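Local coordinates for protein serpin-ZX (Arabidopsis thaliana, PDB 3LE2) that inhibits target proteases such as metacaspase-9 through cleavage of its reactive center loop and covalent trapping, limiting programmed cell death, at residues Leu173-Glu185 against Leu225-Met238. Sequence-based numbering, arbitrary orientation.
With ACT (acetate ion), chain D; ACT (acetate ion), chain C.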
ATOM      1  N   LEU A 173       6.309   0.572   5.223  1.00 36.91           N
ATOM      2  CA  LEU A 173       5.940   1.925   4.846  1.00 36.84           C
ATOM      3  C   LEU A 173       5.013   2.482   5.911  1.00 33.27           C
ATOM      4  O   LEU A 173       3.932   1.937   6.152  1.00 34.56           O
ATOM      5  CB  LEU A 173       5.269   1.973   3.457  1.00 29.91           C
ATOM      6  CG  LEU A 173       4.904   3.369   2.919  1.00 29.52           C
ATOM      7  CD1 LEU A 173       6.147   4.229   2.710  1.00 37.11           C
ATOM      8  CD2 LEU A 173       4.072   3.338   1.623  1.00 28.03           C
ATOM      9  N   TYR A 174       5.453   3.557   6.561  1.00 34.82           N
ATOM     10  CA  TYR A 174       4.597   4.298   7.480  1.00 37.00           C
ATOM     11  C   TYR A 174       4.099   5.571   6.803  1.00 28.90           C
ATOM     12  O   TYR A 174       4.856   6.275   6.138  1.00 29.27           O
ATOM     13  CB  TYR A 174       5.331   4.622   8.793  1.00 29.77           C
ATOM     14  CG  TYR A 174       4.553   5.503   9.751  1.00 31.28           C
ATOM     15  CD1 TYR A 174       3.715   4.943  10.711  1.00 41.22           C
ATOM     16  CD2 TYR A 174       4.653   6.899   9.703  1.00 39.60           C
ATOM     17  CE1 TYR A 174       2.997   5.737  11.612  1.00 36.29           C
ATOM     18  CE2 TYR A 174       3.933   7.709  10.600  1.00 36.90           C
ATOM     19  CZ  TYR A 174       3.108   7.111  11.551  1.00 36.86           C
ATOM     20  OH  TYR A 174       2.381   7.869  12.445  1.00 40.84           O
ATOM     21  N   PHE A 175       2.819   5.859   6.978  1.00 29.50           N
ATOM     22  CA  PHE A 175       2.217   7.070   6.440  1.00 35.49           C
ATOM     23  C   PHE A 175       1.261   7.615   7.478  1.00 34.01           C
ATOM     24  O   PHE A 175       0.503   6.866   8.096  1.00 34.61           O
ATOM     25  CB  PHE A 175       1.477   6.751   5.131  1.00 33.45           C
ATOM     26  CG  PHE A 175       0.598   7.873   4.594  1.00 33.94           C
ATOM     27  CD1 PHE A 175       1.045   8.700   3.583  1.00 31.70           C
ATOM     28  CD2 PHE A 175      -0.704   8.036   5.039  1.00 35.57           C
ATOM     29  CE1 PHE A 175       0.233   9.699   3.062  1.00 29.78           C
ATOM     30  CE2 PHE A 175      -1.525   9.033   4.513  1.00 31.38           C
ATOM     31  CZ  PHE A 175      -1.053   9.863   3.531  1.00 30.99           C
ATOM     32  N   LYS A 176       1.319   8.920   7.688  1.00 30.20           N
ATOM     33  CA  LYS A 176       0.314   9.580   8.504  1.00 38.90           C
ATOM     34  C   LYS A 176       0.079  10.958   7.939  1.00 35.83           C
ATOM     35  O   LYS A 176       1.019  11.735   7.776  1.00 40.73           O
ATOM     36  CB  LYS A 176       0.738   9.675   9.972  1.00 33.55           C
ATOM     37  CG  LYS A 176      -0.287  10.403  10.833  1.00 39.19           C
ATOM     38  CD  LYS A 176      -0.015  10.198  12.307  1.00 45.48           C
ATOM     39  CE  LYS A 176      -1.025  10.934  13.173  1.00 51.70           C
ATOM     40  NZ  LYS A 176      -0.717  10.741  14.632  1.00 62.03           N
ATOM     41  N   GLY A 177      -1.176  11.253   7.625  1.00 36.34           N
ATOM     42  CA  GLY A 177      -1.516  12.521   7.019  1.00 35.47           C
ATOM     43  C   GLY A 177      -2.665  13.200   7.733  1.00 33.89           C
ATOM     44  O   GLY A 177      -3.515  12.547   8.334  1.00 34.89           O
ATOM     45  N   THR A 178      -2.672  14.524   7.662  1.00 40.61           N
ATOM     46  CA  THR A 178      -3.777  15.338   8.147  1.00 44.38           C
ATOM     47  C   THR A 178      -4.725  15.622   6.981  1.00 41.58           C
ATOM     48  O   THR A 178      -4.265  15.955   5.892  1.00 35.91           O
ATOM     49  CB  THR A 178      -3.254  16.688   8.680  1.00 44.80           C
ATOM     50  OG1 THR A 178      -2.453  16.466   9.844  1.00 59.40           O
ATOM     51  CG2 THR A 178      -4.392  17.591   9.042  1.00 40.04           C
ATOM     52  N   TRP A 179      -6.032  15.485   7.210  1.00 38.04           N
ATOM     53  CA  TRP A 179      -7.038  15.787   6.191  1.00 31.42           C
ATOM     54  C   TRP A 179      -7.003  17.258   5.808  1.00 40.60           C
ATOM     55  O   TRP A 179      -6.678  18.123   6.627  1.00 40.88           O
ATOM     56  CB  TRP A 179      -8.459  15.457   6.669  1.00 29.95           C
ATOM     57  CG  TRP A 179      -8.713  14.018   7.051  1.00 34.81           C
ATOM     58  CD1 TRP A 179      -9.210  13.564   8.240  1.00 39.10           C
ATOM     59  CD2 TRP A 179      -8.497  12.854   6.238  1.00 35.17           C
ATOM     60  NE1 TRP A 179      -9.318  12.194   8.217  1.00 34.01           N
ATOM     61  CE2 TRP A 179      -8.885  11.736   7.000  1.00 31.44           C
ATOM     62  CE3 TRP A 179      -8.016  12.652   4.938  1.00 36.87           C
ATOM     63  CZ2 TRP A 179      -8.804  10.433   6.507  1.00 31.25           C
ATOM     64  CZ3 TRP A 179      -7.931  11.354   4.454  1.00 35.72           C
ATOM     65  CH2 TRP A 179      -8.322  10.265   5.236  1.00 23.35           C
ATOM     66  N   ASN A 180      -7.339  17.530   4.552  1.00 40.50           N
ATOM     67  CA  ASN A 180      -7.570  18.895   4.082  1.00 45.35           C
ATOM     68  C   ASN A 180      -8.780  19.540   4.783  1.00 39.08           C
ATOM     69  O   ASN A 180      -8.818  20.745   4.991  1.00 42.08           O
ATOM     70  CB  ASN A 180      -7.776  18.884   2.572  1.00 40.13           C
ATOM     71  CG  ASN A 180      -7.401  20.191   1.922  1.00 52.02           C
ATOM     72  OD1 ASN A 180      -6.554  20.926   2.425  1.00 45.55           O
ATOM     73  ND2 ASN A 180      -8.019  20.482   0.782  1.00 55.04           N
ATOM     74  N   GLU A 181      -9.757  18.720   5.151  1.00 36.12           N
ATOM     75  CA  GLU A 181     -10.929  19.165   5.890  1.00 35.94           C
ATOM     76  C   GLU A 181     -11.115  18.318   7.142  1.00 39.26           C
ATOM     77  O   GLU A 181     -11.491  17.153   7.050  1.00 40.05           O
ATOM     78  CB  GLU A 181     -12.179  19.005   5.035  1.00 37.23           C
ATOM     79  CG  GLU A 181     -12.231  19.895   3.814  1.00 48.50           C
ATOM     80  CD  GLU A 181     -12.761  21.277   4.134  1.00 65.61           C
ATOM     81  OE1 GLU A 181     -13.359  21.452   5.227  1.00 69.01           O
ATOM     82  OE2 GLU A 181     -12.580  22.180   3.289  1.00 59.35           O
ATOM     83  N   LYS A 182     -10.880  18.894   8.313  1.00 39.15           N
ATOM     84  CA  LYS A 182     -11.093  18.148   9.546  1.00 36.02           C
ATOM     85  C   LYS A 182     -12.557  17.752   9.696  1.00 35.46           C
ATOM     86  O   LYS A 182     -13.440  18.359   9.087  1.00 44.67           O
ATOM     87  CB  LYS A 182     -10.637  18.963  10.761  1.00 43.52           C
ATOM     88  CG  LYS A 182     -11.432  20.249  11.007  1.00 55.59           C
ATOM     89  CD  LYS A 182     -10.697  21.152  11.997  1.00 54.93           C
ATOM     90  CE  LYS A 182     -11.418  22.472  12.213  1.00 64.26           C
ATOM     91  NZ  LYS A 182     -10.592  23.405  13.038  1.00 56.33           N
ATOM     92  N   PHE A 183     -12.805  16.710  10.484  1.00 33.18           N
ATOM     93  CA  PHE A 183     -14.153  16.379  10.926  1.00 42.30           C
ATOM     94  C   PHE A 183     -14.321  16.985  12.306  1.00 43.03           C
ATOM     95  O   PHE A 183     -13.349  17.111  13.043  1.00 37.59           O
ATOM     96  CB  PHE A 183     -14.338  14.868  11.035  1.00 39.49           C
ATOM     97  CG  PHE A 183     -14.243  14.154   9.731  1.00 42.53           C
ATOM     98  CD1 PHE A 183     -15.385  13.720   9.084  1.00 49.31           C
ATOM     99  CD2 PHE A 183     -13.009  13.915   9.146  1.00 34.60           C
ATOM    100  CE1 PHE A 183     -15.300  13.060   7.876  1.00 41.69           C
ATOM    101  CE2 PHE A 183     -12.915  13.256   7.947  1.00 40.11           C
ATOM    102  CZ  PHE A 183     -14.059  12.825   7.307  1.00 39.23           C
ATOM    103  N   ASP A 184     -15.549  17.357  12.655  1.00 48.75           N
ATOM    104  CA  ASP A 184     -15.830  17.872  13.991  1.00 47.69           C
ATOM    105  C   ASP A 184     -15.970  16.699  14.954  1.00 47.52           C
ATOM    106  O   ASP A 184     -16.953  15.950  14.912  1.00 51.52           O
ATOM    107  CB  ASP A 184     -17.098  18.737  13.997  1.00 48.66           C
ATOM    108  CG  ASP A 184     -17.271  19.513  15.300  1.00 59.03           C
ATOM    109  OD1 ASP A 184     -16.848  19.014  16.368  1.00 55.90           O
ATOM    110  OD2 ASP A 184     -17.836  20.623  15.256  1.00 58.86           O
ATOM    111  N   GLU A 185     -14.974  16.534  15.812  1.00 45.11           N
ATOM    112  CA  GLU A 185     -14.954  15.413  16.740  1.00 45.82           C
ATOM    113  C   GLU A 185     -16.169  15.419  17.670  1.00 46.25           C
ATOM    114  O   GLU A 185     -16.577  14.375  18.178  1.00 45.99           O
ATOM    115  CB  GLU A 185     -13.655  15.418  17.539  1.00 39.34           C
ATOM    116  CG  GLU A 185     -13.563  14.298  18.539  1.00 59.82           C
ATOM    117  CD  GLU A 185     -12.303  14.377  19.366  1.00 78.20           C
ATOM    118  OE1 GLU A 185     -11.342  15.044  18.919  1.00 70.90           O
ATOM    119  OE2 GLU A 185     -12.276  13.776  20.464  1.00 86.04           O
ATOM    120  N   LEU A 225     -11.094  11.426   0.016  1.00 29.60           N
ATOM    121  CA  LEU A 225     -10.716  12.373   1.088  1.00 28.29           C
ATOM    122  C   LEU A 225      -9.270  12.822   0.926  1.00 26.49           C
ATOM    123  O   LEU A 225      -8.354  12.100   1.319  1.00 27.81           O
ATOM    124  CB  LEU A 225     -10.879  11.748   2.484  1.00 26.54           C
ATOM    125  CG  LEU A 225     -12.268  11.383   3.020  1.00 25.96           C
ATOM    126  CD1 LEU A 225     -12.149  10.746   4.368  1.00 31.97           C
ATOM    127  CD2 LEU A 225     -13.173  12.591   3.117  1.00 25.22           C
ATOM    128  N   PRO A 226      -9.058  14.016   0.351  1.00 23.58           N
ATOM    129  CA  PRO A 226      -7.717  14.579   0.135  1.00 27.82           C
ATOM    130  C   PRO A 226      -6.981  14.889   1.445  1.00 34.93           C
ATOM    131  O   PRO A 226      -7.603  15.338   2.421  1.00 25.76           O
ATOM    132  CB  PRO A 226      -7.987  15.910  -0.598  1.00 24.62           C
ATOM    133  CG  PRO A 226      -9.441  15.948  -0.872  1.00 31.90           C
ATOM    134  CD  PRO A 226     -10.126  14.977   0.025  1.00 21.65           C
ATOM    135  N   TYR A 227      -5.665  14.671   1.438  1.00 29.72           N
ATOM    136  CA  TYR A 227      -4.791  15.014   2.555  1.00 35.74           C
ATOM    137  C   TYR A 227      -4.221  16.411   2.365  1.00 38.59           C
ATOM    138  O   TYR A 227      -3.889  16.806   1.241  1.00 36.49           O
ATOM    139  CB  TYR A 227      -3.623  14.017   2.678  1.00 27.23           C
ATOM    140  CG  TYR A 227      -4.033  12.644   3.152  1.00 30.05           C
ATOM    141  CD1 TYR A 227      -4.353  12.422   4.483  1.00 29.74           C
ATOM    142  CD2 TYR A 227      -4.101  11.565   2.267  1.00 30.88           C
ATOM    143  CE1 TYR A 227      -4.744  11.183   4.922  1.00 29.23           C
ATOM    144  CE2 TYR A 227      -4.487  10.309   2.701  1.00 29.02           C
ATOM    145  CZ  TYR A 227      -4.806  10.127   4.039  1.00 26.95           C
ATOM    146  OH  TYR A 227      -5.190   8.891   4.509  1.00 27.57           O
ATOM    147  N   LEU A 228      -4.111  17.141   3.474  1.00 37.43           N
ATOM    148  CA  LEU A 228      -3.417  18.423   3.528  1.00 43.69           C
ATOM    149  C   LEU A 228      -2.060  18.355   2.827  1.00 38.48           C
ATOM    150  O   LEU A 228      -1.298  17.408   3.005  1.00 39.91           O
ATOM    151  CB  LEU A 228      -3.209  18.841   4.987  1.00 37.59           C
ATOM    152  CG  LEU A 228      -2.465  20.167   5.150  1.00 47.07           C
ATOM    153  CD1 LEU A 228      -3.310  21.339   4.600  1.00 35.96           C
ATOM    154  CD2 LEU A 228      -2.065  20.382   6.604  1.00 46.85           C
ATOM    155  N   GLN A 229      -1.751  19.389   2.058  1.00 43.26           N
ATOM    156  CA  GLN A 229      -0.588  19.372   1.180  1.00 44.26           C
ATOM    157  C   GLN A 229       0.555  20.232   1.709  1.00 45.40           C
ATOM    158  O   GLN A 229       1.727  19.845   1.632  1.00 44.52           O
ATOM    159  CB  GLN A 229      -1.009  19.889  -0.187  1.00 43.46           C
ATOM    160  CG  GLN A 229      -0.362  19.213  -1.367  1.00 48.46           C
ATOM    161  CD  GLN A 229      -1.031  19.621  -2.659  1.00 46.24           C
ATOM    162  OE1 GLN A 229      -2.169  20.084  -2.650  1.00 51.69           O
ATOM    163  NE2 GLN A 229      -0.333  19.463  -3.771  1.00 47.26           N
ATOM    164  N   GLY A 230       0.212  21.399   2.252  1.00 44.59           N
ATOM    165  CA  GLY A 230       1.214  22.402   2.566  1.00 45.16           C
ATOM    166  C   GLY A 230       2.027  22.756   1.328  1.00 47.66           C
ATOM    167  O   GLY A 230       1.464  23.083   0.273  1.00 49.19           O
ATOM    168  N   GLN A 231       3.349  22.675   1.451  1.00 45.01           N
ATOM    169  CA  GLN A 231       4.258  23.037   0.363  1.00 52.96           C
ATOM    170  C   GLN A 231       4.695  21.809  -0.414  1.00 54.58           C
ATOM    171  O   GLN A 231       5.491  21.895  -1.353  1.00 54.55           O
ATOM    172  CB  GLN A 231       5.488  23.770   0.899  1.00 54.51           C
ATOM    173  CG  GLN A 231       5.154  24.999   1.715  1.00 61.35           C
ATOM    174  CD  GLN A 231       4.118  25.872   1.037  1.00 68.77           C
ATOM    175  OE1 GLN A 231       2.928  25.802   1.356  1.00 71.18           O
ATOM    176  NE2 GLN A 231       4.563  26.698   0.092  1.00 66.13           N
ATOM    177  N   ASP A 232       4.180  20.661  -0.002  1.00 51.99           N
ATOM    178  CA  ASP A 232       4.436  19.421  -0.707  1.00 52.47           C
ATOM    179  C   ASP A 232       3.726  19.494  -2.058  1.00 46.77           C
ATOM    180  O   ASP A 232       2.556  19.874  -2.132  1.00 48.95           O
ATOM    181  CB  ASP A 232       3.917  18.243   0.123  1.00 47.31           C
ATOM    182  CG  ASP A 232       4.476  16.916  -0.332  1.00 45.57           C
ATOM    183  OD1 ASP A 232       4.997  16.830  -1.469  1.00 48.02           O
ATOM    184  OD2 ASP A 232       4.387  15.952   0.458  1.00 49.68           O
ATOM    185  N   LYS A 233       4.443  19.149  -3.124  1.00 56.68           N
ATOM    186  CA  LYS A 233       3.875  19.148  -4.476  1.00 42.03           C
ATOM    187  C   LYS A 233       2.943  17.954  -4.697  1.00 46.94           C
ATOM    188  O   LYS A 233       2.018  18.006  -5.512  1.00 43.03           O
ATOM    189  CB  LYS A 233       4.991  19.094  -5.521  1.00 54.67           C
ATOM    190  CG  LYS A 233       5.807  20.371  -5.676  1.00 69.52           C
ATOM    191  CD  LYS A 233       6.500  20.380  -7.041  1.00 79.06           C
ATOM    192  CE  LYS A 233       7.148  21.718  -7.361  1.00 93.32           C
ATOM    193  NZ  LYS A 233       7.625  21.761  -8.776  1.00 88.32           N
ATOM    194  N   ARG A 234       3.204  16.866  -3.983  1.00 36.75           N
ATOM    195  CA  ARG A 234       2.381  15.678  -4.121  1.00 38.11           C
ATOM    196  C   ARG A 234       0.986  15.924  -3.574  1.00 30.69           C
ATOM    197  O   ARG A 234       0.797  16.716  -2.652  1.00 32.92           O
ATOM    198  CB  ARG A 234       3.056  14.493  -3.444  1.00 32.79           C
ATOM    199  CG  ARG A 234       4.412  14.200  -4.066  1.00 39.40           C
ATOM    200  CD  ARG A 234       5.297  13.363  -3.173  1.00 37.98           C
ATOM    201  NE  ARG A 234       5.481  13.957  -1.857  1.00 37.38           N
ATOM    202  CZ  ARG A 234       5.965  13.283  -0.822  1.00 42.60           C
ATOM    203  NH1 ARG A 234       6.300  12.013  -0.981  1.00 38.30           N
ATOM    204  NH2 ARG A 234       6.115  13.863   0.361  1.00 38.96           N
ATOM    205  N   GLN A 235       0.004  15.274  -4.178  1.00 25.55           N
ATOM    206  CA  GLN A 235      -1.358  15.349  -3.682  1.00 32.56           C
ATOM    207  C   GLN A 235      -1.851  13.950  -3.324  1.00 29.13           C
ATOM    208  O   GLN A 235      -2.148  13.137  -4.203  1.00 30.50           O
ATOM    209  CB  GLN A 235      -2.293  15.992  -4.714  1.00 42.33           C
ATOM    210  CG  GLN A 235      -3.773  15.964  -4.273  1.00 45.37           C
ATOM    211  CD  GLN A 235      -4.000  16.687  -2.946  1.00 52.69           C
ATOM    212  OE1 GLN A 235      -4.326  16.073  -1.922  1.00 43.89           O
ATOM    213  NE2 GLN A 235      -3.814  18.003  -2.961  1.00 60.24           N
ATOM    214  N   PHE A 236      -1.941  13.671  -2.031  1.00 29.78           N
ATOM    215  CA  PHE A 236      -2.400  12.364  -1.588  1.00 30.89           C
ATOM    216  C   PHE A 236      -3.882  12.425  -1.290  1.00 29.19           C
ATOM    217  O   PHE A 236      -4.386  13.449  -0.842  1.00 26.71           O
ATOM    218  CB  PHE A 236      -1.655  11.938  -0.324  1.00 28.58           C
ATOM    219  CG  PHE A 236      -0.173  11.787  -0.507  1.00 31.25           C
ATOM    220  CD1 PHE A 236       0.692  12.806  -0.139  1.00 29.04           C
ATOM    221  CD2 PHE A 236       0.355  10.618  -1.032  1.00 29.45           C
ATOM    222  CE1 PHE A 236       2.055  12.668  -0.302  1.00 29.48           C
ATOM    223  CE2 PHE A 236       1.727  10.463  -1.188  1.00 25.93           C
ATOM    224  CZ  PHE A 236       2.578  11.487  -0.822  1.00 28.67           C
ATOM    225  N   SER A 237      -4.577  11.326  -1.546  1.00 31.52           N
ATOM    226  CA  SER A 237      -5.969  11.173  -1.123  1.00 26.32           C
ATOM    227  C   SER A 237      -6.222   9.733  -0.693  1.00 24.05           C
ATOM    228  O   SER A 237      -5.473   8.814  -1.048  1.00 23.83           O
ATOM    229  CB  SER A 237      -6.935  11.544  -2.253  1.00 26.37           C
ATOM    230  OG  SER A 237      -6.634  12.823  -2.766  1.00 32.60           O
ATOM    231  N   MET A 238      -7.281   9.540   0.075  1.00 24.74           N
ATOM    232  CA  MET A 238      -7.725   8.198   0.417  1.00 26.06           C
ATOM    233  C   MET A 238      -9.078   7.998  -0.226  1.00 24.52           C
ATOM    234  O   MET A 238      -9.940   8.877  -0.183  1.00 28.43           O
ATOM    235  CB  MET A 238      -7.794   7.976   1.946  1.00 24.36           C
ATOM    236  CG  MET A 238      -8.395   6.614   2.355  1.00 25.25           C
ATOM    237  SD  MET A 238      -8.466   6.318   4.136  1.00 31.30           S
ATOM    238  CE  MET A 238      -6.756   5.871   4.459  1.00 26.83           C
TER
HETATM  239  C   ACT D 394       1.325  14.971   8.942  1.00 64.80           C
HETATM  240  O   ACT D 394       0.405  15.187   8.107  1.00 59.81           O
HETATM  241  OXT ACT D 394       1.070  14.142   9.859  1.00 54.00           O
HETATM  242  CH3 ACT D 394       2.661  15.662   8.844  1.00 49.93           C
HETATM  243  C   ACT C 393     -10.247  13.518  -5.041  1.00 50.92           C
HETATM  244  O   ACT C 393      -9.661  13.555  -3.923  1.00 45.68           O
HETATM  245  OXT ACT C 393     -11.131  12.637  -5.187  1.00 40.26           O
HETATM  246  CH3 ACT C 393      -9.919  14.480  -6.148  1.00 43.40           C
HETATM  247  O   HOH W   1      -0.807  15.988   5.530  1.00 47.01           O
HETATM  248  O   HOH W   2      -3.900  20.932   1.038  1.00 44.50           O
HETATM  249  O   HOH W   3     -10.022  16.150   3.272  1.00 24.72           O
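Thr178 O accepts from Leu228 N at 2.7 Å, in the carbonyl plane, and Asn180 N donates almost straight (175°) to Pro226 O at 3.1 Å, together a single beta bridge between Trp179 and Tyr227. Pro226 O accepts a second hydrogen bond, from a water that accepts from Glu181 N. Another water joins Asn180 OD1 to Gln229 N; a third accepts from Thr178 N and lies within hydrogen-bonding distance of Leu228 O and of an acetate, probably from the crystallisation liquor, which Thr178 N also meets weakly. Trp179 lies alongside Tyr227, the rings nearly parallel (13°) but slid apart. Leu225 CD1 covers one face of the indole, Met238 SD sits at its edge, and Asn336 O satisfies Trp179 NE1. Segment 173-185 leaves the central sheet at the breach, where in serpins the reactive center loop begins to insert, past the turn end of hairpin 220-243. Phe175, its CG anti to the backbone N (chi1 170°), pushes its ring edge against the Tyr227 face turned from Trp179 and against a face of Phe236. Asp232 OD1 accepts from Arg234 N (an Asx turn) and NE, OD2 from NH2 in a side-on salt bridge; Arg234 NH1 is hydrogen-bonded to Ala84 O.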